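PDB 3K1Y: oxidoreductase from Corynebacterium diphtheriae, which probably acts as an FMN-dependent oxidoreductase of the NADPH-dependent FMN reductase family, with a flavodoxin-like fold. Local coordinates for residues L56-M67 and L103-L111; S84-V95 and A115-T126. All coordinates share one frame; numbering follows the deposited sequence.

Overall arrangement
Both contacts belong to one flavodoxin-like domain, a five-stranded parallel sheet with helices on its two faces. Interaction 2, the pairing of strands 88-94 and 120-126, has its centre about 4 Å from the centre of the chain; interaction 1 lies on one flank, where helix 102-110 meets residues 56-67. Their centres are about 15 Å apart, yet they touch, because helix 102-110 is the crossover between the two strands. Phe108 CZ lies 3.7 Å from Val91 CG1, and Phe104 CD1 is 3.7 Å from Thr93 CB. Interaction 1 continues into a second subunit, whereas interaction 2 is internal to the chain. A sulfate ion, probably from the crystallisation liquor, lies about 4 Å from the side chain of Pro94 and may mark a pocket.

Interaction 1: residues L56-M67 and L103-L111; sequences LSELIPDLMTAM and LFKMFFDIL
Leu56 and Leu63 reach into helix 103-110 from successive points of segment 56-67. CD1 of Leu56 rests on the helix backbone, 3.5 Å from Phe104 CA, while its other methyl, CD2, meets the Phe107 ring obliquely, 3.8 Å from CD1 of that ring. Leu63 divides its branches: its side chain crosses that of Leu103 at about a right angle, with Leu63 CD2 3.6 Å from Leu103 CD1, and its CD1 comes to the edge of the Phe107 ring, near its plane. With CG anti to the backbone N (chi1 178°), Leu103 sets CD1 against Leu63 and CD2 against Leu56 CB. Farther along, Ala66 CB touches Ile110 CG1 at 3.5 Å. The selenium of Met106 lies 3.6 Å from Met64 CG and 3.9 Å from Met67 CG, although Met64 and Met67 are poorly ordered. In the second shell, Leu83 of helix 74-85 packs on Phe107, and Leu140 and Leu143 of helix 135-146 pack on Phe104. Met64 and Met106 each pack on their own counterparts in the second subunit, and Lys105 and Asp109, joined by a salt bridge, both hydrogen-bond to it. No hydrogen bond links the two segments, so their association rests on apolar side chains that carry on into the subunit interface.

Interaction 2: residues S84-V95 and A115-T126; sequences SASDGLVVATPV and ALTGMPTIIAAT
Strands 88-94 and 120-126 are the two parallel strands of a beta-alpha-beta unit whose crossover is helix 102-110. Their axes approach to 4.6 Å at 20°. Backbone bonds join them in parallel fashion: Leu89 O accepts from Ile122 N, Ala124 N gives a 2.9 Å bond to Val91 O, and Ala124 O receives Thr93 N at 3.0 Å. Thr93 O in turn takes Thr126 N, and a CA-H...O contact of 3.1 Å runs from Ala92 CA to Ala124 O. On the face carrying Leu89, Val91 and Thr93, Leu89 and Thr121 lie side by side, with Leu89 CD2 3.7 Å from Thr121 OG1, a hydroxyl that donates to Met119 O from above the carbonyl plane; Val91 CG2 meets Ile123 CG2. Just before strand 120-126, Met119 starts out extended (chi1 -179°), then bends at chi2 and chi3, bringing CG to 3.8 Å from Leu89 CB and turning its selenium and methyl toward Ser86 O. Where helix 74-85 ends, ahead of strand 88-94, Ser84 OG donates to Ala115 O at 2.8 Å, and a water bridges Ser84 O and that same carbonyl. Helices 26-44 and 165-188 cover the opposite face, where Ala124 packs on Ile34 and Ile122 on Leu182. Strand 88-94 also bonds to strand 12-18 and strand 120-127 neighbours 150-159, giving the 2-1-3-4-5 parallel sheet of the flavodoxin-like fold.

Interaction 1: residues L56-M67 and L103-L111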
loop_
_atom_site.group_PDB
_atom_site.type_symbol
_atom_site.label_atom_id
_atom_site.label_comp_id
_atom_site.label_asym_id
_atom_site.label_seq_id
_atom_site.Cartn_x
_atom_site.Cartn_y
_atom_site.Cartn_z
ATOM N N LEU A 56 -4.026 -23.881 -6.597
ATOM C CA LEU A 56 -4.198 -23.118 -7.829
ATOM C C LEU A 56 -3.409 -23.671 -9.015
ATOM O O LEU A 56 -3.862 -23.571 -10.160
ATOM C CB LEU A 56 -3.835 -21.645 -7.600
ATOM C CG LEU A 56 -4.748 -20.865 -6.650
ATOM C CD1 LEU A 56 -4.373 -19.394 -6.633
ATOM C CD2 LEU A 56 -6.184 -21.020 -7.108
ATOM N N SER A 57 -2.246 -24.269 -8.753
ATOM C CA SER A 57 -1.429 -24.833 -9.836
ATOM C C SER A 57 -2.097 -26.055 -10.470
ATOM O O SER A 57 -1.660 -26.546 -11.511
ATOM C CB SER A 57 -0.020 -25.207 -9.327
ATOM O OG SER A 57 -0.051 -26.233 -8.346
ATOM N N GLU A 58 -3.156 -26.547 -9.839
ATOM C CA GLU A 58 -3.877 -27.700 -10.362
ATOM C C GLU A 58 -5.159 -27.231 -11.043
ATOM O O GLU A 58 -5.972 -28.037 -11.503
ATOM C CB GLU A 58 -4.205 -28.676 -9.229
ATOM C CG GLU A 58 -3.017 -29.509 -8.757
ATOM C CD GLU A 58 -3.301 -30.239 -7.461
ATOM O OE1 GLU A 58 -4.443 -30.718 -7.284
ATOM O OE2 GLU A 58 -2.381 -30.340 -6.620
ATOM N N LEU A 59 -5.324 -25.917 -11.115
ATOM C CA LEU A 59 -6.499 -25.335 -11.737
ATOM C C LEU A 59 -6.123 -24.428 -12.900
ATOM O O LEU A 59 -6.973 -23.703 -13.420
ATOM C CB LEU A 59 -7.280 -24.510 -10.716
ATOM C CG LEU A 59 -7.992 -25.217 -9.570
ATOM C CD1 LEU A 59 -8.806 -24.173 -8.818
ATOM C CD2 LEU A 59 -8.898 -26.313 -10.095
ATOM N N ILE A 60 -4.862 -24.459 -13.311
ATOM C CA ILE A 60 -4.430 -23.585 -14.391
ATOM C C ILE A 60 -5.342 -23.638 -15.623
ATOM O O ILE A 60 -5.802 -22.602 -16.099
ATOM C CB ILE A 60 -2.972 -23.878 -14.771
ATOM C CG1 ILE A 60 -2.078 -23.661 -13.543
ATOM C CG2 ILE A 60 -2.532 -22.945 -15.887
ATOM C CD1 ILE A 60 -0.626 -24.026 -13.748
ATOM N N PRO A 61 -5.623 -24.838 -16.153
ATOM C CA PRO A 61 -6.502 -24.908 -17.326
ATOM C C PRO A 61 -7.938 -24.438 -17.073
ATOM O O PRO A 61 -8.536 -23.793 -17.930
ATOM C CB PRO A 61 -6.431 -26.379 -17.736
ATOM C CG PRO A 61 -6.068 -27.080 -16.462
ATOM C CD PRO A 61 -5.053 -26.159 -15.842
ATOM N N ASP A 62 -8.496 -24.754 -15.909
ATOM C CA ASP A 62 -9.863 -24.333 -15.601
ATOM C C ASP A 62 -9.894 -22.825 -15.371
ATOM O O ASP A 62 -10.872 -22.142 -15.695
ATOM C CB ASP A 62 -10.380 -25.037 -14.342
ATOM C CG ASP A 62 -10.062 -26.519 -14.331
ATOM O OD1 ASP A 62 -8.861 -26.864 -14.260
ATOM O OD2 ASP A 62 -11.009 -27.338 -14.392
ATOM N N LEU A 63 -8.807 -22.314 -14.806
ATOM C CA LEU A 63 -8.695 -20.899 -14.515
ATOM C C LEU A 63 -8.539 -20.092 -15.796
ATOM O O LEU A 63 -9.301 -19.155 -16.042
ATOM C CB LEU A 63 -7.502 -20.658 -13.590
ATOM C CG LEU A 63 -7.764 -19.916 -12.275
ATOM C CD1 LEU A 63 -9.038 -20.420 -11.625
ATOM C CD2 LEU A 63 -6.577 -20.116 -11.352
HETATM N N MSE A 64 -7.563 -20.452 -16.616
HETATM C CA MSE A 64 -7.357 -19.716 -17.844
HETATM C C MSE A 64 -8.339 -20.067 -18.957
HETATM O O MSE A 64 -8.137 -19.702 -20.113
HETATM C CB MSE A 64 -5.892 -19.833 -18.281
HETATM C CG MSE A 64 -5.019 -18.759 -17.592
HETATM SE SE MSE A 64 -3.218 -18.978 -17.606
HETATM C CE MSE A 64 -2.914 -19.473 -15.938
ATOM N N THR A 65 -9.405 -20.782 -18.595
ATOM C CA THR A 65 -10.479 -21.103 -19.536
ATOM C C THR A 65 -11.570 -20.116 -19.148
ATOM O O THR A 65 -12.349 -19.668 -19.987
ATOM C CB THR A 65 -11.024 -22.537 -19.392
ATOM O OG1 THR A 65 -10.213 -23.431 -20.159
ATOM C CG2 THR A 65 -12.455 -22.632 -19.917
ATOM N N ALA A 66 -11.609 -19.780 -17.861
ATOM C CA ALA A 66 -12.569 -18.813 -17.356
ATOM C C ALA A 66 -12.059 -17.413 -17.732
ATOM O O ALA A 66 -12.738 -16.409 -17.508
ATOM C CB ALA A 66 -12.702 -18.940 -15.850
HETATM N N MSE A 67 -10.852 -17.356 -18.294
HETATM C CA MSE A 67 -10.259 -16.090 -18.721
HETATM C C MSE A 67 -10.664 -15.806 -20.161
HETATM O O MSE A 67 -11.224 -14.756 -20.471
HETATM C CB MSE A 67 -8.730 -16.151 -18.637
HETATM C CG MSE A 67 -8.153 -15.866 -17.260
HETATM SE SE MSE A 67 -8.543 -14.071 -16.645
HETATM C CE MSE A 67 -7.330 -13.101 -17.797
ATOM N N LEU A 103 -1.262 -15.612 -10.508
ATOM C CA LEU A 103 -2.171 -16.755 -10.494
ATOM C C LEU A 103 -3.116 -16.676 -9.290
ATOM O O LEU A 103 -4.303 -16.996 -9.387
ATOM C CB LEU A 103 -1.380 -18.064 -10.456
ATOM C CG LEU A 103 -2.197 -19.364 -10.385
ATOM C CD1 LEU A 103 -2.991 -19.547 -11.675
ATOM C CD2 LEU A 103 -1.252 -20.554 -10.154
ATOM N N PHE A 104 -2.573 -16.255 -8.155
ATOM C CA PHE A 104 -3.357 -16.096 -6.948
ATOM C C PHE A 104 -4.405 -15.039 -7.275
ATOM O O PHE A 104 -5.598 -15.220 -7.012
ATOM C CB PHE A 104 -2.444 -15.610 -5.817
ATOM C CG PHE A 104 -3.161 -15.266 -4.535
ATOM C CD1 PHE A 104 -3.391 -16.240 -3.569
ATOM C CD2 PHE A 104 -3.543 -13.946 -4.266
ATOM C CE1 PHE A 104 -3.985 -15.911 -2.345
ATOM C CE2 PHE A 104 -4.136 -13.605 -3.053
ATOM C CZ PHE A 104 -4.356 -14.593 -2.083
ATOM N N LYS A 105 -3.953 -13.939 -7.869
ATOM C CA LYS A 105 -4.853 -12.842 -8.208
ATOM C C LYS A 105 -5.924 -13.274 -9.201
ATOM O O LYS A 105 -7.093 -12.895 -9.074
ATOM C CB LYS A 105 -4.067 -11.658 -8.787
ATOM C CG LYS A 105 -4.919 -10.418 -9.091
ATOM C CD LYS A 105 -5.697 -9.967 -7.848
ATOM C CE LYS A 105 -6.139 -8.508 -7.943
ATOM N NZ LYS A 105 -6.984 -8.198 -9.130
HETATM N N MSE A 106 -5.526 -14.069 -10.183
HETATM C CA MSE A 106 -6.459 -14.524 -11.193
HETATM C C MSE A 106 -7.667 -15.207 -10.577
HETATM O O MSE A 106 -8.806 -14.898 -10.923
HETATM C CB MSE A 106 -5.758 -15.473 -12.152
HETATM C CG MSE A 106 -6.554 -15.775 -13.401
HETATM SE SE MSE A 106 -5.466 -16.757 -14.637
HETATM C CE MSE A 106 -4.396 -15.284 -15.324
ATOM N N PHE A 107 -7.422 -16.134 -9.658
ATOM C CA PHE A 107 -8.508 -16.854 -9.004
ATOM C C PHE A 107 -9.537 -15.863 -8.468
ATOM O O PHE A 107 -10.718 -15.928 -8.822
ATOM C CB PHE A 107 -7.976 -17.721 -7.858
ATOM C CG PHE A 107 -9.053 -18.491 -7.125
ATOM C CD1 PHE A 107 -9.672 -19.590 -7.717
ATOM C CD2 PHE A 107 -9.457 -18.104 -5.848
ATOM C CE1 PHE A 107 -10.680 -20.298 -7.044
ATOM C CE2 PHE A 107 -10.458 -18.799 -5.169
ATOM C CZ PHE A 107 -11.071 -19.902 -5.772
ATOM N N PHE A 108 -9.090 -14.942 -7.622
ATOM C CA PHE A 108 -10.000 -13.949 -7.069
ATOM C C PHE A 108 -10.722 -13.163 -8.155
ATOM O O PHE A 108 -11.929 -12.940 -8.054
ATOM C CB PHE A 108 -9.248 -13.013 -6.127
ATOM C CG PHE A 108 -8.846 -13.673 -4.850
ATOM C CD1 PHE A 108 -9.739 -13.754 -3.787
ATOM C CD2 PHE A 108 -7.608 -14.304 -4.739
ATOM C CE1 PHE A 108 -9.412 -14.457 -2.633
ATOM C CE2 PHE A 108 -7.270 -15.012 -3.588
ATOM C CZ PHE A 108 -8.174 -15.089 -2.534
ATOM N N ASP A 109 -10.002 -12.754 -9.198
ATOM C CA ASP A 109 -10.640 -12.015 -10.285
ATOM C C ASP A 109 -11.847 -12.784 -10.825
ATOM O O ASP A 109 -12.866 -12.199 -11.193
ATOM C CB ASP A 109 -9.668 -11.783 -11.450
ATOM C CG ASP A 109 -8.488 -10.911 -11.072
ATOM O OD1 ASP A 109 -8.618 -10.077 -10.152
ATOM O OD2 ASP A 109 -7.432 -11.047 -11.719
ATOM N N ILE A 110 -11.715 -14.106 -10.868
ATOM C CA ILE A 110 -12.744 -14.990 -11.404
ATOM C C ILE A 110 -14.011 -15.129 -10.560
ATOM O O ILE A 110 -15.059 -15.508 -11.075
ATOM C CB ILE A 110 -12.128 -16.408 -11.676
ATOM C CG1 ILE A 110 -12.312 -16.768 -13.141
ATOM C CG2 ILE A 110 -12.754 -17.477 -10.785
ATOM C CD1 ILE A 110 -11.571 -15.850 -14.091
ATOM N N LEU A 111 -13.912 -14.819 -9.272
ATOM C CA LEU A 111 -15.048 -14.948 -8.353
ATOM C C LEU A 111 -16.146 -13.915 -8.568
ATOM O O LEU A 111 -15.902 -12.854 -9.142
ATOM C CB LEU A 111 -14.558 -14.844 -6.907
ATOM C CG LEU A 111 -13.409 -15.760 -6.470
ATOM C CD1 LEU A 111 -12.974 -15.358 -5.064
ATOM C CD2 LEU A 111 -13.836 -17.232 -6.515
#

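Interaction 2: residues S84-V95 and A115-T126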
loop_
_atom_site.group_PDB
_atom_site.type_symbol
_atom_site.label_atom_id
_atom_site.label_comp_id
_atom_site.label_asym_id
_atom_site.label_seq_id
_atom_site.Cartn_x
_atom_site.Cartn_y
_atom_site.Cartn_z
ATOM N N SER A 84 -17.817 -20.121 -1.235
ATOM C CA SER A 84 -18.808 -19.193 -0.704
ATOM C C SER A 84 -19.613 -19.802 0.438
ATOM O O SER A 84 -20.002 -19.100 1.370
ATOM C CB SER A 84 -19.764 -18.731 -1.807
ATOM O OG SER A 84 -19.095 -17.955 -2.792
ATOM N N ALA A 85 -19.857 -21.107 0.375
ATOM C CA ALA A 85 -20.621 -21.788 1.413
ATOM C C ALA A 85 -19.787 -22.103 2.658
ATOM O O ALA A 85 -20.327 -22.513 3.694
ATOM C CB ALA A 85 -21.228 -23.065 0.853
ATOM N N SER A 86 -18.475 -21.895 2.570
ATOM C CA SER A 86 -17.590 -22.181 3.693
ATOM C C SER A 86 -17.776 -21.228 4.864
ATOM O O SER A 86 -18.255 -20.113 4.690
ATOM C CB SER A 86 -16.138 -22.142 3.234
ATOM O OG SER A 86 -15.928 -23.105 2.222
ATOM N N ASP A 87 -17.386 -21.677 6.054
ATOM C CA ASP A 87 -17.500 -20.863 7.260
ATOM C C ASP A 87 -16.208 -20.085 7.484
ATOM O O ASP A 87 -16.208 -19.006 8.087
ATOM C CB ASP A 87 -17.763 -21.744 8.492
ATOM C CG ASP A 87 -18.991 -22.614 8.345
ATOM O OD1 ASP A 87 -20.044 -22.112 7.888
ATOM O OD2 ASP A 87 -18.904 -23.808 8.701
ATOM N N GLY A 88 -15.105 -20.653 7.009
ATOM C CA GLY A 88 -13.817 -20.016 7.171
ATOM C C GLY A 88 -13.004 -20.151 5.910
ATOM O O GLY A 88 -13.349 -20.928 5.020
ATOM N N LEU A 89 -11.919 -19.397 5.819
ATOM C CA LEU A 89 -11.084 -19.464 4.637
ATOM C C LEU A 89 -9.657 -19.103 4.959
ATOM O O LEU A 89 -9.401 -18.264 5.817
ATOM C CB LEU A 89 -11.609 -18.506 3.565
ATOM C CG LEU A 89 -10.611 -18.142 2.462
ATOM C CD1 LEU A 89 -10.502 -19.309 1.505
ATOM C CD2 LEU A 89 -11.062 -16.873 1.736
ATOM N N VAL A 90 -8.735 -19.744 4.254
ATOM C CA VAL A 90 -7.314 -19.492 4.414
ATOM C C VAL A 90 -6.727 -19.335 3.015
ATOM O O VAL A 90 -7.010 -20.137 2.122
ATOM C CB VAL A 90 -6.612 -20.663 5.123
ATOM C CG1 VAL A 90 -5.096 -20.447 5.121
ATOM C CG2 VAL A 90 -7.133 -20.777 6.541
ATOM N N VAL A 91 -5.929 -18.288 2.826
ATOM C CA VAL A 91 -5.297 -18.023 1.544
ATOM C C VAL A 91 -3.801 -17.870 1.759
ATOM O O VAL A 91 -3.360 -17.128 2.639
ATOM C CB VAL A 91 -5.858 -16.731 0.862
ATOM C CG1 VAL A 91 -7.327 -16.918 0.528
ATOM C CG2 VAL A 91 -5.662 -15.506 1.769
ATOM N N ALA A 92 -3.022 -18.589 0.963
ATOM C CA ALA A 92 -1.575 -18.543 1.084
ATOM C C ALA A 92 -0.988 -18.301 -0.288
ATOM O O ALA A 92 -1.426 -18.893 -1.272
ATOM C CB ALA A 92 -1.050 -19.853 1.650
ATOM N N THR A 93 0.006 -17.425 -0.351
ATOM C CA THR A 93 0.630 -17.121 -1.620
ATOM C C THR A 93 2.127 -16.923 -1.518
ATOM O O THR A 93 2.630 -16.384 -0.534
ATOM C CB THR A 93 0.054 -15.818 -2.248
ATOM O OG1 THR A 93 0.657 -15.595 -3.530
ATOM C CG2 THR A 93 0.374 -14.607 -1.362
ATOM N N PRO A 94 2.865 -17.420 -2.512
ATOM C CA PRO A 94 4.310 -17.215 -2.470
ATOM C C PRO A 94 4.424 -15.733 -2.852
ATOM O O PRO A 94 3.421 -15.098 -3.188
ATOM C CB PRO A 94 4.831 -18.153 -3.562
ATOM C CG PRO A 94 3.655 -18.312 -4.478
ATOM C CD PRO A 94 2.499 -18.415 -3.533
ATOM N N VAL A 95 5.614 -15.163 -2.791
ATOM C CA VAL A 95 5.744 -13.760 -3.143
ATOM C C VAL A 95 6.540 -13.625 -4.419
ATOM O O VAL A 95 7.707 -14.001 -4.473
ATOM C CB VAL A 95 6.428 -12.963 -2.028
ATOM C CG1 VAL A 95 6.400 -11.467 -2.373
ATOM C CG2 VAL A 95 5.731 -13.232 -0.699
ATOM N N ALA A 115 -18.753 -13.209 -3.714
ATOM C CA ALA A 115 -18.364 -14.578 -3.375
ATOM C C ALA A 115 -17.882 -14.745 -1.927
ATOM O O ALA A 115 -18.182 -15.750 -1.276
ATOM C CB ALA A 115 -17.281 -15.056 -4.338
ATOM N N LEU A 116 -17.157 -13.748 -1.424
ATOM C CA LEU A 116 -16.607 -13.797 -0.077
ATOM C C LEU A 116 -17.126 -12.742 0.905
ATOM O O LEU A 116 -16.378 -12.282 1.767
ATOM C CB LEU A 116 -15.086 -13.685 -0.163
ATOM C CG LEU A 116 -14.362 -14.761 -0.961
ATOM C CD1 LEU A 116 -12.900 -14.355 -1.203
ATOM C CD2 LEU A 116 -14.454 -16.063 -0.198
ATOM N N THR A 117 -18.391 -12.357 0.800
ATOM C CA THR A 117 -18.920 -11.352 1.719
ATOM C C THR A 117 -19.089 -11.914 3.129
ATOM O O THR A 117 -19.735 -12.947 3.316
ATOM C CB THR A 117 -20.287 -10.820 1.244
ATOM O OG1 THR A 117 -20.147 -10.248 -0.065
ATOM C CG2 THR A 117 -20.812 -9.758 2.216
ATOM N N GLY A 118 -18.505 -11.236 4.113
ATOM C CA GLY A 118 -18.612 -11.681 5.494
ATOM C C GLY A 118 -17.765 -12.890 5.884
ATOM O O GLY A 118 -17.780 -13.318 7.040
HETATM N N MSE A 119 -17.004 -13.420 4.934
HETATM C CA MSE A 119 -16.162 -14.592 5.159
HETATM C C MSE A 119 -14.972 -14.425 6.120
HETATM O O MSE A 119 -14.022 -13.698 5.819
HETATM C CB MSE A 119 -15.637 -15.093 3.809
HETATM C CG MSE A 119 -14.768 -16.335 3.871
HETATM SE SE MSE A 119 -15.776 -17.887 4.430
HETATM C CE MSE A 119 -16.770 -18.231 2.807
ATOM N N PRO A 120 -15.014 -15.097 7.292
ATOM C CA PRO A 120 -13.897 -14.989 8.243
ATOM C C PRO A 120 -12.692 -15.488 7.453
ATOM O O PRO A 120 -12.804 -16.506 6.766
ATOM C CB PRO A 120 -14.310 -15.928 9.372
ATOM C CG PRO A 120 -15.832 -15.833 9.343
ATOM C CD PRO A 120 -16.129 -15.882 7.860
ATOM N N THR A 121 -11.560 -14.785 7.548
ATOM C CA THR A 121 -10.376 -15.108 6.751
ATOM C C THR A 121 -8.996 -14.797 7.345
ATOM O O THR A 121 -8.780 -13.728 7.924
ATOM C CB THR A 121 -10.433 -14.337 5.399
ATOM O OG1 THR A 121 -11.597 -14.725 4.666
ATOM C CG2 THR A 121 -9.188 -14.608 4.555
ATOM N N ILE A 122 -8.061 -15.731 7.166
ATOM C CA ILE A 122 -6.676 -15.542 7.597
ATOM C C ILE A 122 -5.867 -15.382 6.310
ATOM O O ILE A 122 -5.961 -16.221 5.403
ATOM C CB ILE A 122 -6.085 -16.773 8.315
ATOM C CG1 ILE A 122 -6.541 -16.832 9.770
ATOM C CG2 ILE A 122 -4.550 -16.727 8.236
ATOM C CD1 ILE A 122 -6.095 -18.091 10.479
ATOM N N ILE A 123 -5.083 -14.316 6.220
ATOM C CA ILE A 123 -4.259 -14.114 5.036
ATOM C C ILE A 123 -2.823 -14.551 5.353
ATOM O O ILE A 123 -2.315 -14.316 6.453
ATOM C CB ILE A 123 -4.308 -12.643 4.566
ATOM C CG1 ILE A 123 -3.972 -11.702 5.718
ATOM C CG2 ILE A 123 -5.712 -12.324 4.020
ATOM C CD1 ILE A 123 -3.895 -10.254 5.296
ATOM N N ALA A 124 -2.185 -15.223 4.406
ATOM C CA ALA A 124 -0.832 -15.701 4.621
ATOM C C ALA A 124 0.051 -15.712 3.368
ATOM O O ALA A 124 -0.427 -15.883 2.239
ATOM C CB ALA A 124 -0.880 -17.099 5.245
ATOM N N ALA A 125 1.350 -15.536 3.584
ATOM C CA ALA A 125 2.321 -15.533 2.502
ATOM C C ALA A 125 3.626 -16.142 2.994
ATOM O O ALA A 125 3.828 -16.328 4.194
ATOM C CB ALA A 125 2.563 -14.123 2.025
ATOM N N THR A 126 4.512 -16.454 2.063
ATOM C CA THR A 126 5.795 -17.023 2.427
ATOM C C THR A 126 6.889 -16.600 1.459
ATOM O O THR A 126 6.615 -16.168 0.342
ATOM C CB THR A 126 5.744 -18.564 2.446
ATOM O OG1 THR A 126 7.039 -19.071 2.785
ATOM C CG2 THR A 126 5.343 -19.114 1.075
HETATM O O HOH W 1 -19.877 -16.311 1.090
#